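Local coordinates for beta-ketoacyl-[acyl-carrier-protein] synthase III (Pseudomonas aeruginosa, PDB 2X3E), which probably catalyses the first condensation of fatty acid synthesis, joining an acetyl group from acetyl-CoA to malonyl-ACP to give acetoacetyl-ACP, at residues V223-S227 / A259-L264; L177-D181 / R232-V237; A75-A79 / T90-A95; V139-S143 / L156-G160. The protein carries 1 engineered substitution. The contacts are given in a common frame with arbitrary orientation. Where two conformers were deposited one is given. Numbering follows the deposited sequence.

Contact 1 of 4, residues V223-S227 / A259-L264; sequences VTQMS and AVADQL
Two helical segments, 223-227 on helix 215-237 and 259-264 on helix 254-264, cross at -56°. Their axes approach to 8.9 Å, and 326 Å² is buried between them. The closest CA pair is Val223 with Val260, 5.3 Å apart. Val223, with chi1 t, meets the start of 259-264. Its CG2 lies 3.7 Å from Ala259 CB, and its CG1 lies 3.6 Å from Ala259 O and 3.9 Å from Gln263 CG. Val223 O is 3.8 Å from Val260 CG2. In this thiolase-like fold the two helices pack side by side over strand 246-249, where Val260 and Leu264 both rest on Leu247. Met226 (chi1 m, chi2 t, chi3 9°) sends CE to 3.7 Å from Val260 CG2. Its side chain also comes about 4 Å from that of His250, a predicted active-site residue. Ser227 takes chi1 m, which turns OG back to Val223 O for a 2.6 Å hydrogen bond within its own helix. The hydroxyl is thereby satisfied and packs against the second helix without bonding to it: Ser227 OG is 3.5 Å from Val260 CA and 3.4 Å from Gln263 CB. Leu264 (chi1 m, chi2 t) brings CD2 to 3.6 Å from Ser227 O.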
loop_
_atom_site.group_PDB
_atom_site.type_symbol
_atom_site.label_atom_id
_atom_site.label_comp_id
_atom_site.label_asym_id
_atom_site.label_seq_id
_atom_site.Cartn_x
_atom_site.Cartn_y
_atom_site.Cartn_z
ATOM N N VAL A 223 -22.140 6.869 -8.626
ATOM C CA VAL A 223 -22.917 6.132 -9.628
ATOM C C VAL A 223 -22.271 6.202 -11.010
ATOM O O VAL A 223 -22.071 5.179 -11.664
ATOM C CB VAL A 223 -24.361 6.659 -9.734
ATOM C CG1 VAL A 223 -25.092 5.973 -10.893
ATOM C CG2 VAL A 223 -25.110 6.447 -8.418
ATOM N N THR A 224 -21.960 7.420 -11.444
ATOM C CA THR A 224 -21.345 7.664 -12.754
ATOM C C THR A 224 -19.936 7.059 -12.833
ATOM O O THR A 224 -19.564 6.437 -13.832
ATOM C CB THR A 224 -21.272 9.189 -13.038
ATOM O OG1 THR A 224 -22.577 9.765 -12.936
ATOM C CG2 THR A 224 -20.746 9.459 -14.426
ATOM N N GLN A 225 -19.159 7.238 -11.770
ATOM C CA GLN A 225 -17.773 6.765 -11.734
ATOM C C GLN A 225 -17.695 5.255 -11.945
ATOM O O GLN A 225 -16.904 4.772 -12.762
ATOM C CB GLN A 225 -17.113 7.134 -10.401
ATOM C CG GLN A 225 -16.821 8.613 -10.236
ATOM C CD GLN A 225 -15.450 9.014 -10.745
ATOM O OE1 GLN A 225 -14.811 8.268 -11.477
ATOM N NE2 GLN A 225 -15.002 10.198 -10.366
ATOM N N MET A 226 -18.527 4.509 -11.223
ATOM C CA MET A 226 -18.512 3.060 -11.352
ATOM C C MET A 226 -19.137 2.616 -12.678
ATOM O O MET A 226 -18.583 1.745 -13.347
ATOM C CB MET A 226 -19.164 2.382 -10.139
ATOM C CG MET A 226 -18.177 2.185 -8.984
ATOM S SD MET A 226 -18.834 1.212 -7.627
ATOM C CE MET A 226 -20.346 0.664 -8.402
ATOM N N SER A 227 -20.256 3.223 -13.078
ATOM C CA SER A 227 -20.914 2.888 -14.350
ATOM C C SER A 227 -19.983 3.096 -15.544
ATOM O O SER A 227 -19.858 2.236 -16.426
ATOM C CB SER A 227 -22.165 3.747 -14.547
ATOM O OG SER A 227 -23.077 3.570 -13.481
ATOM N N ALA A 259 -28.706 2.099 -9.157
ATOM C CA ALA A 259 -28.447 3.241 -10.044
ATOM C C ALA A 259 -27.306 2.955 -11.022
ATOM O O ALA A 259 -27.318 3.446 -12.150
ATOM C CB ALA A 259 -28.151 4.502 -9.235
ATOM N N VAL A 260 -26.318 2.171 -10.597
ATOM C CA VAL A 260 -25.254 1.752 -11.504
ATOM C C VAL A 260 -25.818 0.846 -12.616
ATOM O O VAL A 260 -25.526 1.059 -13.793
ATOM C CB VAL A 260 -24.090 1.072 -10.749
ATOM C CG1 VAL A 260 -23.109 0.424 -11.727
ATOM C CG2 VAL A 260 -23.370 2.096 -9.878
ATOM N N ALA A 261 -26.636 -0.141 -12.244
ATOM C CA ALA A 261 -27.323 -0.992 -13.224
ATOM C C ALA A 261 -28.151 -0.168 -14.217
ATOM O O ALA A 261 -28.088 -0.393 -15.435
ATOM C CB ALA A 261 -28.216 -2.019 -12.513
ATOM N N ASP A 262 -28.922 0.777 -13.688
ATOM C CA ASP A 262 -29.737 1.685 -14.501
ATOM C C ASP A 262 -28.899 2.353 -15.593
ATOM O O ASP A 262 -29.289 2.352 -16.761
ATOM C CB ASP A 262 -30.402 2.743 -13.611
ATOM C CG ASP A 262 -31.203 3.769 -14.399
ATOM O OD1 ASP A 262 -31.972 3.377 -15.301
ATOM O OD2 ASP A 262 -31.060 4.975 -14.111
ATOM N N GLN A 263 -27.757 2.918 -15.220
ATOM C CA GLN A 263 -26.895 3.602 -16.201
ATOM C C GLN A 263 -26.425 2.675 -17.318
ATOM O O GLN A 263 -26.277 3.109 -18.465
ATOM C CB GLN A 263 -25.668 4.230 -15.529
ATOM C CG GLN A 263 -25.974 5.436 -14.665
ATOM C CD GLN A 263 -26.527 6.613 -15.445
ATOM O OE1 GLN A 263 -26.045 6.940 -16.532
ATOM N NE2 GLN A 263 -27.540 7.269 -14.887
ATOM N N LEU A 264 -26.189 1.409 -16.971
ATOM C CA LEU A 264 -25.715 0.405 -17.925
ATOM C C LEU A 264 -26.847 -0.316 -18.649
ATOM O O LEU A 264 -26.578 -1.165 -19.490
ATOM C CB LEU A 264 -24.858 -0.648 -17.199
ATOM C CG LEU A 264 -23.554 -0.201 -16.534
ATOM C CD1 LEU A 264 -23.090 -1.219 -15.507
ATOM C CD2 LEU A 264 -22.472 0.027 -17.578
#

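Contact 2 of 4, residues L177-D181 / R232-V237; sequences LLAFD and RVLDRV
A helix packs on strand 177-184 of a four-stranded mixed sheet in this thiolase-like fold. Segments 177-181 and 232-237 run at 144°, axes 7.9 Å apart. The backbone is extended from Ala179 on; Leu178 has phi/psi -93/-39°. Asp181 and Val233 have the closest CA atoms, at 6.0 Å. Ala179 CB lies 3.7 Å from Val233 CG2 (chi1 p), and Leu178 CD1 lies 4.0 Å from Val237 CG2 (chi1 p). Beyond them is a salt-bridge network centred on Asp181 (chi1 t). Asp181 OD1 accepts from Arg232 NE at 3.0 Å and from Arg236 NH1 at 2.9 Å. Asp181 OD2 accepts from Arg232 NH2 at 2.9 Å and also bonds the hydroxyl of Ser229. Arg232 (m, t, m) thus gives the carboxylate two donors from its guanidinium edge. Arg236 (m, t, t) extends along the strand, and its NH1 also donates to Phe180 O at 3.3 Å. Water 1 donates to Asp181 OD1 at 3.0 Å and accepts a weak bond from Arg232 NH2 at 3.4 Å.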
loop_
_atom_site.group_PDB
_atom_site.type_symbol
_atom_site.label_atom_id
_atom_site.label_comp_id
_atom_site.label_asym_id
_atom_site.label_seq_id
_atom_site.Cartn_x
_atom_site.Cartn_y
_atom_site.Cartn_z
ATOM N N LEU A 177 -7.818 -12.815 -14.596
ATOM C CA LEU A 177 -8.169 -11.401 -14.625
ATOM C C LEU A 177 -7.918 -10.904 -16.046
ATOM O O LEU A 177 -6.787 -10.935 -16.517
ATOM C CB LEU A 177 -7.333 -10.620 -13.609
ATOM C CG LEU A 177 -7.356 -11.122 -12.165
ATOM C CD1 LEU A 177 -6.485 -10.222 -11.298
ATOM C CD2 LEU A 177 -8.770 -11.211 -11.613
ATOM N N LEU A 178 -8.975 -10.451 -16.723
ATOM C CA LEU A 178 -8.942 -10.215 -18.177
ATOM C C LEU A 178 -8.573 -8.799 -18.638
ATOM O O LEU A 178 -7.890 -8.624 -19.663
ATOM C CB LEU A 178 -10.297 -10.582 -18.787
ATOM C CG LEU A 178 -10.675 -12.060 -18.704
ATOM C CD1 LEU A 178 -12.066 -12.268 -19.283
ATOM C CD2 LEU A 178 -9.640 -12.921 -19.425
ATOM N N ALA A 179 -9.068 -7.800 -17.924
ATOM C CA ALA A 179 -8.847 -6.405 -18.280
ATOM C C ALA A 179 -9.075 -5.552 -17.048
ATOM O O ALA A 179 -9.908 -5.897 -16.221
ATOM C CB ALA A 179 -9.796 -5.986 -19.385
ATOM N N PHE A 180 -8.324 -4.457 -16.927
ATOM C CA PHE A 180 -8.476 -3.515 -15.828
ATOM C C PHE A 180 -8.798 -2.114 -16.327
ATOM O O PHE A 180 -8.419 -1.725 -17.439
ATOM C CB PHE A 180 -7.186 -3.418 -15.008
ATOM C CG PHE A 180 -6.960 -4.556 -14.071
ATOM C CD1 PHE A 180 -7.377 -4.478 -12.755
ATOM C CD2 PHE A 180 -6.291 -5.690 -14.492
ATOM C CE1 PHE A 180 -7.139 -5.526 -11.874
ATOM C CE2 PHE A 180 -6.058 -6.741 -13.618
ATOM C CZ PHE A 180 -6.481 -6.654 -12.314
ATOM N N ASP A 181 -9.522 -1.373 -15.493
ATOM C CA ASP A 181 -9.623 0.076 -15.581
ATOM C C ASP A 181 -9.245 0.600 -14.209
ATOM O O ASP A 181 -9.802 0.149 -13.216
ATOM C CB ASP A 181 -11.047 0.524 -15.905
ATOM C CG ASP A 181 -11.180 2.036 -15.949
ATOM O OD1 ASP A 181 -10.574 2.665 -16.848
ATOM O OD2 ASP A 181 -11.879 2.601 -15.087
ATOM N N ARG A 232 -15.958 1.060 -19.676
ATOM C CA ARG A 232 -14.614 1.021 -20.257
ATOM C C ARG A 232 -14.033 -0.389 -20.297
ATOM O O ARG A 232 -13.448 -0.802 -21.304
ATOM C CB ARG A 232 -13.682 1.975 -19.509
ATOM C CG ARG A 232 -14.061 3.429 -19.741
ATOM C CD ARG A 232 -12.984 4.378 -19.325
ATOM N NE ARG A 232 -12.771 4.414 -17.879
ATOM C CZ ARG A 232 -13.509 5.105 -17.007
ATOM N NH1 ARG A 232 -14.556 5.831 -17.402
ATOM N NH2 ARG A 232 -13.197 5.065 -15.718
ATOM N N VAL A 233 -14.208 -1.137 -19.215
ATOM C CA VAL A 233 -13.687 -2.503 -19.167
ATOM C C VAL A 233 -14.524 -3.453 -20.068
ATOM O O VAL A 233 -13.975 -4.368 -20.687
ATOM C CB VAL A 233 -13.529 -2.982 -17.695
ATOM C CG1 VAL A 233 -14.839 -3.512 -17.133
ATOM C CG2 VAL A 233 -12.417 -4.015 -17.577
ATOM N N LEU A 234 -15.835 -3.206 -20.176
ATOM C CA LEU A 234 -16.691 -3.961 -21.115
ATOM C C LEU A 234 -16.199 -3.784 -22.552
ATOM O O LEU A 234 -16.012 -4.766 -23.289
ATOM C CB LEU A 234 -18.160 -3.522 -21.009
ATOM C CG LEU A 234 -18.926 -3.886 -19.731
ATOM C CD1 LEU A 234 -20.352 -3.346 -19.802
ATOM C CD2 LEU A 234 -18.928 -5.384 -19.524
ATOM N N ASP A 235 -15.972 -2.527 -22.930
ATOM C CA ASP A 235 -15.427 -2.183 -24.242
ATOM C C ASP A 235 -14.060 -2.824 -24.476
ATOM O O ASP A 235 -13.768 -3.274 -25.580
ATOM C CB ASP A 235 -15.327 -0.657 -24.407
ATOM C CG ASP A 235 -16.682 0.014 -24.615
ATOM O OD1 ASP A 235 -17.666 -0.680 -24.973
ATOM O OD2 ASP A 235 -16.764 1.254 -24.430
ATOM N N ARG A 236 -13.236 -2.877 -23.430
ATOM C CA ARG A 236 -11.905 -3.478 -23.534
ATOM C C ARG A 236 -11.932 -4.997 -23.765
ATOM O O ARG A 236 -11.143 -5.512 -24.557
ATOM C CB ARG A 236 -11.053 -3.112 -22.311
ATOM C CG ARG A 236 -10.504 -1.692 -22.398
ATOM C CD ARG A 236 -10.054 -1.089 -21.062
ATOM N NE ARG A 236 -9.920 0.366 -21.211
ATOM C CZ ARG A 236 -9.790 1.250 -20.221
ATOM N NH1 ARG A 236 -9.750 0.867 -18.953
ATOM N NH2 ARG A 236 -9.683 2.543 -20.517
ATOM N N VAL A 237 -12.857 -5.690 -23.107
ATOM C CA VAL A 237 -12.921 -7.147 -23.201
ATOM C C VAL A 237 -13.894 -7.599 -24.301
ATOM O O VAL A 237 -13.960 -8.786 -24.634
ATOM C CB VAL A 237 -13.279 -7.765 -21.833
ATOM C CG1 VAL A 237 -14.777 -7.673 -21.569
ATOM C CG2 VAL A 237 -12.777 -9.205 -21.749
HETATM O O HOH W 1 -9.836 5.211 -15.549
#

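Contact 3 of 4, residues A75-A79 / T90-A95; sequences AVVLA and TAPRVA
Strand 75-79 and helix 91-97 are the first two elements of a beta-alpha-beta unit that strand 104-109 completes. Strands 75-79 and 104-109 are parallel neighbours in a five-stranded mixed sheet, and the helix covers one face of it. The axis of 91-95 runs at 131° to the strand, 7.9 Å away. CA atoms pair at 6.0 Å for Val76 with Ala95 and at 5.6 Å for Leu78 with Ala91. The strand is extended, and Val76 and Leu78 point toward the helix, while Val77 points away.

The contact is apolar, with no hydrogen bond across it, and buries 257 Å². Val76 (chi1 t) brings CG2 to 3.7 Å from Ala95 CB. Leu78 (chi1 m, chi2 t) sets CG 3.8 Å from Ala91 CA and 3.9 Å from Ala91 CB. Leu78 CD1 lies 3.7 Å from Thr90 CG2 and 4.0 Å from Val94 CG2. The small alanines let the helix sit close to the sheet.

Within 90-95, Val94 N donates to Thr90 O at 3.1 Å, and Ala95 N to Ala91 O at 2.8 Å. In the sheet, Leu78 bonds Phe106 by its backbone. At the start of the helix, Asp107 takes the amides of Thr90 and Ala91, and Thr90 OG1 bonds the amide of Asp84. On the far side, Arg93 makes a cation-pi contact with Phe189 of the second subunit.

The strand backbone also touches the helix: Val76 O lies 3.6 Å from Ala91 CB.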
loop_
_atom_site.group_PDB
_atom_site.type_symbol
_atom_site.label_atom_id
_atom_site.label_comp_id
_atom_site.label_asym_id
_atom_site.label_seq_id
_atom_site.Cartn_x
_atom_site.Cartn_y
_atom_site.Cartn_z
ATOM N N ALA A 75 2.886 -14.601 -1.478
ATOM C CA ALA A 75 2.627 -13.202 -1.180
ATOM C C ALA A 75 1.313 -13.028 -0.414
ATOM O O ALA A 75 0.341 -13.754 -0.654
ATOM C CB ALA A 75 2.588 -12.390 -2.480
ATOM N N VAL A 76 1.309 -12.072 0.513
ATOM C CA VAL A 76 0.111 -11.699 1.257
ATOM C C VAL A 76 -0.038 -10.181 1.236
ATOM O O VAL A 76 0.783 -9.464 1.798
ATOM C CB VAL A 76 0.165 -12.177 2.731
ATOM C CG1 VAL A 76 -1.101 -11.750 3.459
ATOM C CG2 VAL A 76 0.351 -13.694 2.803
ATOM N N VAL A 77 -1.092 -9.696 0.587
ATOM C CA VAL A 77 -1.330 -8.260 0.464
ATOM C C VAL A 77 -2.676 -7.902 1.085
ATOM O O VAL A 77 -3.673 -8.574 0.828
ATOM C CB VAL A 77 -1.260 -7.817 -1.010
ATOM C CG1 VAL A 77 -1.707 -6.357 -1.173
ATOM C CG2 VAL A 77 0.159 -8.015 -1.540
ATOM N N LEU A 78 -2.682 -6.882 1.950
ATOM C CA LEU A 78 -3.919 -6.354 2.510
ATOM C C LEU A 78 -4.236 -5.017 1.870
ATOM O O LEU A 78 -3.404 -4.095 1.881
ATOM C CB LEU A 78 -3.841 -6.158 4.026
ATOM C CG LEU A 78 -3.454 -7.287 4.989
ATOM C CD1 LEU A 78 -4.106 -7.049 6.356
ATOM C CD2 LEU A 78 -3.743 -8.699 4.468
ATOM N N ALA A 79 -5.432 -4.926 1.302
ATOM C CA ALA A 79 -6.003 -3.654 0.868
ATOM C C ALA A 79 -6.808 -3.113 2.044
ATOM O O ALA A 79 -7.853 -3.677 2.382
ATOM C CB ALA A 79 -6.888 -3.859 -0.346
ATOM N N THR A 90 0.122 -4.104 8.275
ATOM C CA THR A 90 -0.548 -5.214 8.955
ATOM C C THR A 90 -0.273 -6.557 8.270
ATOM O O THR A 90 -0.269 -7.601 8.923
ATOM C CB THR A 90 -2.064 -4.939 9.025
ATOM O OG1 THR A 90 -2.274 -3.724 9.754
ATOM C CG2 THR A 90 -2.817 -6.084 9.721
ATOM N N ALA A 91 -0.018 -6.515 6.961
ATOM C CA ALA A 91 0.146 -7.724 6.148
ATOM C C ALA A 91 1.235 -8.678 6.650
ATOM O O ALA A 91 1.008 -9.887 6.703
ATOM C CB ALA A 91 0.390 -7.353 4.687
ATOM N N PRO A 92 2.415 -8.152 7.030
ATOM C CA PRO A 92 3.423 -9.105 7.524
ATOM C C PRO A 92 2.936 -9.923 8.727
ATOM O O PRO A 92 3.129 -11.144 8.747
ATOM C CB PRO A 92 4.603 -8.212 7.888
ATOM C CG PRO A 92 4.458 -7.019 6.990
ATOM C CD PRO A 92 2.973 -6.798 6.870
ATOM N N ARG A 93 2.308 -9.263 9.706
ATOM C CA ARG A 93 1.790 -9.965 10.884
ATOM C C ARG A 93 0.752 -11.011 10.481
ATOM O O ARG A 93 0.777 -12.137 10.977
ATOM C CB ARG A 93 1.188 -8.996 11.912
ATOM C CG ARG A 93 0.781 -9.681 13.229
ATOM C CD ARG A 93 0.197 -8.712 14.250
ATOM N NE ARG A 93 -0.127 -9.399 15.500
ATOM C CZ ARG A 93 -0.549 -8.797 16.609
ATOM N NH1 ARG A 93 -0.709 -7.482 16.638
ATOM N NH2 ARG A 93 -0.810 -9.512 17.694
ATOM N N VAL A 94 -0.150 -10.644 9.581
ATOM C CA VAL A 94 -1.169 -11.568 9.109
ATOM C C VAL A 94 -0.523 -12.777 8.408
ATOM O O VAL A 94 -0.868 -13.921 8.701
ATOM C CB VAL A 94 -2.173 -10.865 8.173
ATOM C CG1 VAL A 94 -3.123 -11.877 7.546
ATOM C CG2 VAL A 94 -2.950 -9.794 8.958
ATOM N N ALA A 95 0.429 -12.520 7.512
ATOM C CA ALA A 95 1.144 -13.596 6.822
ATOM C C ALA A 95 1.771 -14.554 7.844
ATOM O O ALA A 95 1.595 -15.771 7.753
ATOM C CB ALA A 95 2.207 -13.027 5.878
#

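Contact 4 of 4, residues V139-S143 / L156-G160; sequences VDTFS and LFGDG
The end of strand 133-140 meets the loop leading into strand 160-169. Asp140 and Gly160 form an antiparallel hydrogen-bonded pair, CA atoms 6.0 Å apart. Asp140 N donates to Gly160 O, and Gly160 N to Asp140 O, both at 3.2 Å. Gly160 has phi 165° and psi 176°, where any CB would collide with the carbonyl oxygen of Asp159. Asp159 (chi1 m) points its carboxylate across to Ser143 in 139-143: OD1 accepts Ser143 N at 3.0 Å, and OD2 accepts Ser143 OG at 2.5 Å and also takes the amide of Ala48. Ser143 uses chi1 p to reach OD2. Asp140 (chi1 -93°) turns its carboxylate away to Thr80, Ser81, Thr82 and the amide of Ala283. Phe142 (chi1 -98°) and Phe157 (chi1 m) have ring centroids 5.4 Å apart and planes at 31°, with Phe142 CD2 4.0 Å from Phe157 CD1. Water 2 accepts from Phe142 N at 3.1 Å and donates to Gly158 O at 2.6 Å. Phe157 lies beside Asn280, a predicted active-site residue. Both buried carboxylates thus have amide and hydroxyl partners, consistent with a firmly held loop next to the predicted catalytic Asn280.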
loop_
_atom_site.group_PDB
_atom_site.type_symbol
_atom_site.label_atom_id
_atom_site.label_comp_id
_atom_site.label_asym_id
_atom_site.label_seq_id
_atom_site.Cartn_x
_atom_site.Cartn_y
_atom_site.Cartn_z
ATOM N N VAL A 139 -9.891 -5.679 3.621
ATOM C CA VAL A 139 -10.309 -5.606 5.018
ATOM C C VAL A 139 -10.361 -4.164 5.489
ATOM O O VAL A 139 -9.456 -3.380 5.212
ATOM C CB VAL A 139 -9.357 -6.408 5.946
ATOM C CG1 VAL A 139 -7.885 -5.962 5.778
ATOM C CG2 VAL A 139 -9.801 -6.301 7.406
ATOM N N ASP A 140 -11.422 -3.821 6.206
ATOM C CA ASP A 140 -11.511 -2.527 6.854
ATOM C C ASP A 140 -12.375 -2.614 8.110
ATOM O O ASP A 140 -13.344 -3.382 8.163
ATOM C CB ASP A 140 -12.047 -1.465 5.878
ATOM C CG ASP A 140 -10.935 -0.706 5.153
ATOM O OD1 ASP A 140 -10.016 -0.206 5.827
ATOM O OD2 ASP A 140 -10.985 -0.588 3.906
ATOM N N THR A 141 -11.989 -1.840 9.117
ATOM C CA THR A 141 -12.722 -1.725 10.370
ATOM C C THR A 141 -13.079 -0.253 10.607
ATOM O O THR A 141 -12.706 0.355 11.625
ATOM C CB THR A 141 -11.908 -2.273 11.554
ATOM O OG1 THR A 141 -10.586 -1.720 11.523
ATOM C CG2 THR A 141 -11.828 -3.800 11.492
ATOM N N PHE A 142 -13.815 0.308 9.653
ATOM C CA PHE A 142 -14.213 1.715 9.704
ATOM C C PHE A 142 -14.978 2.112 10.958
ATOM O O PHE A 142 -14.917 3.273 11.352
ATOM C CB PHE A 142 -15.030 2.105 8.463
ATOM C CG PHE A 142 -14.225 2.793 7.399
ATOM C CD1 PHE A 142 -13.025 2.256 6.963
ATOM C CD2 PHE A 142 -14.667 3.984 6.830
ATOM C CE1 PHE A 142 -12.280 2.886 5.980
ATOM C CE2 PHE A 142 -13.925 4.618 5.848
ATOM C CZ PHE A 142 -12.727 4.064 5.421
ATOM N N SER A 143 -15.691 1.179 11.586
ATOM C CA SER A 143 -16.428 1.506 12.819
ATOM C C SER A 143 -15.522 2.119 13.887
ATOM O O SER A 143 -15.971 2.957 14.666
ATOM C CB SER A 143 -17.158 0.288 13.394
ATOM O OG SER A 143 -16.265 -0.584 14.067
ATOM N N LEU A 156 -24.398 3.581 7.930
ATOM C CA LEU A 156 -23.934 3.036 6.653
ATOM C C LEU A 156 -22.806 2.011 6.803
ATOM O O LEU A 156 -22.836 0.947 6.173
ATOM C CB LEU A 156 -23.464 4.185 5.748
ATOM C CG LEU A 156 -22.914 3.855 4.356
ATOM C CD1 LEU A 156 -23.953 3.115 3.533
ATOM C CD2 LEU A 156 -22.481 5.143 3.651
ATOM N N PHE A 157 -21.814 2.330 7.631
ATOM C CA PHE A 157 -20.553 1.591 7.628
ATOM C C PHE A 157 -20.507 0.401 8.585
ATOM O O PHE A 157 -20.971 0.470 9.718
ATOM C CB PHE A 157 -19.362 2.530 7.895
ATOM C CG PHE A 157 -19.040 3.422 6.734
ATOM C CD1 PHE A 157 -18.349 2.929 5.641
ATOM C CD2 PHE A 157 -19.449 4.747 6.722
ATOM C CE1 PHE A 157 -18.067 3.738 4.552
ATOM C CE2 PHE A 157 -19.168 5.560 5.643
ATOM C CZ PHE A 157 -18.471 5.056 4.556
ATOM N N GLY A 158 -19.923 -0.686 8.097
ATOM C CA GLY A 158 -19.674 -1.881 8.904
ATOM C C GLY A 158 -18.257 -2.370 8.701
ATOM O O GLY A 158 -17.507 -1.799 7.901
ATOM N N ASP A 159 -17.903 -3.437 9.415
ATOM C CA ASP A 159 -16.552 -3.997 9.415
ATOM C C ASP A 159 -16.539 -5.401 8.824
ATOM O O ASP A 159 -17.546 -6.113 8.841
ATOM C CB ASP A 159 -16.011 -4.080 10.850
ATOM C CG ASP A 159 -15.975 -2.736 11.552
ATOM O OD1 ASP A 159 -15.932 -1.692 10.869
ATOM O OD2 ASP A 159 -15.971 -2.728 12.805
ATOM N N GLY A 160 -15.380 -5.819 8.332
ATOM C CA GLY A 160 -15.244 -7.164 7.796
ATOM C C GLY A 160 -14.003 -7.353 6.965
ATOM O O GLY A 160 -13.243 -6.406 6.734
HETATM O O HOH W 2 -15.103 -1.032 7.188
#

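Contacts 3 and 4 share the five-stranded sheet, where strands 75-79 and 133-140 are neighbours. They touch through a probable hydrogen bond from Val139 N to Ala79 O at 3.1 Å, and Leu78 CD1 packs on Val139 CG1 at 4.0 Å. Contacts 1 and 2 both use helix 215-237, with centres 16 Å apart and nearest atoms about 5 Å apart. Contacts 1 and 4 each border the predicted active site, their centres 23 Å apart. Between side chains, Met226 is about 8 Å from Ala112, the engineered active-site position. Phe157 is about 3 Å from Asn280 and about 6 Å from His250, which Met226 also approaches. Contacts 2 and 3 lie away from it, with centres 27 Å apart.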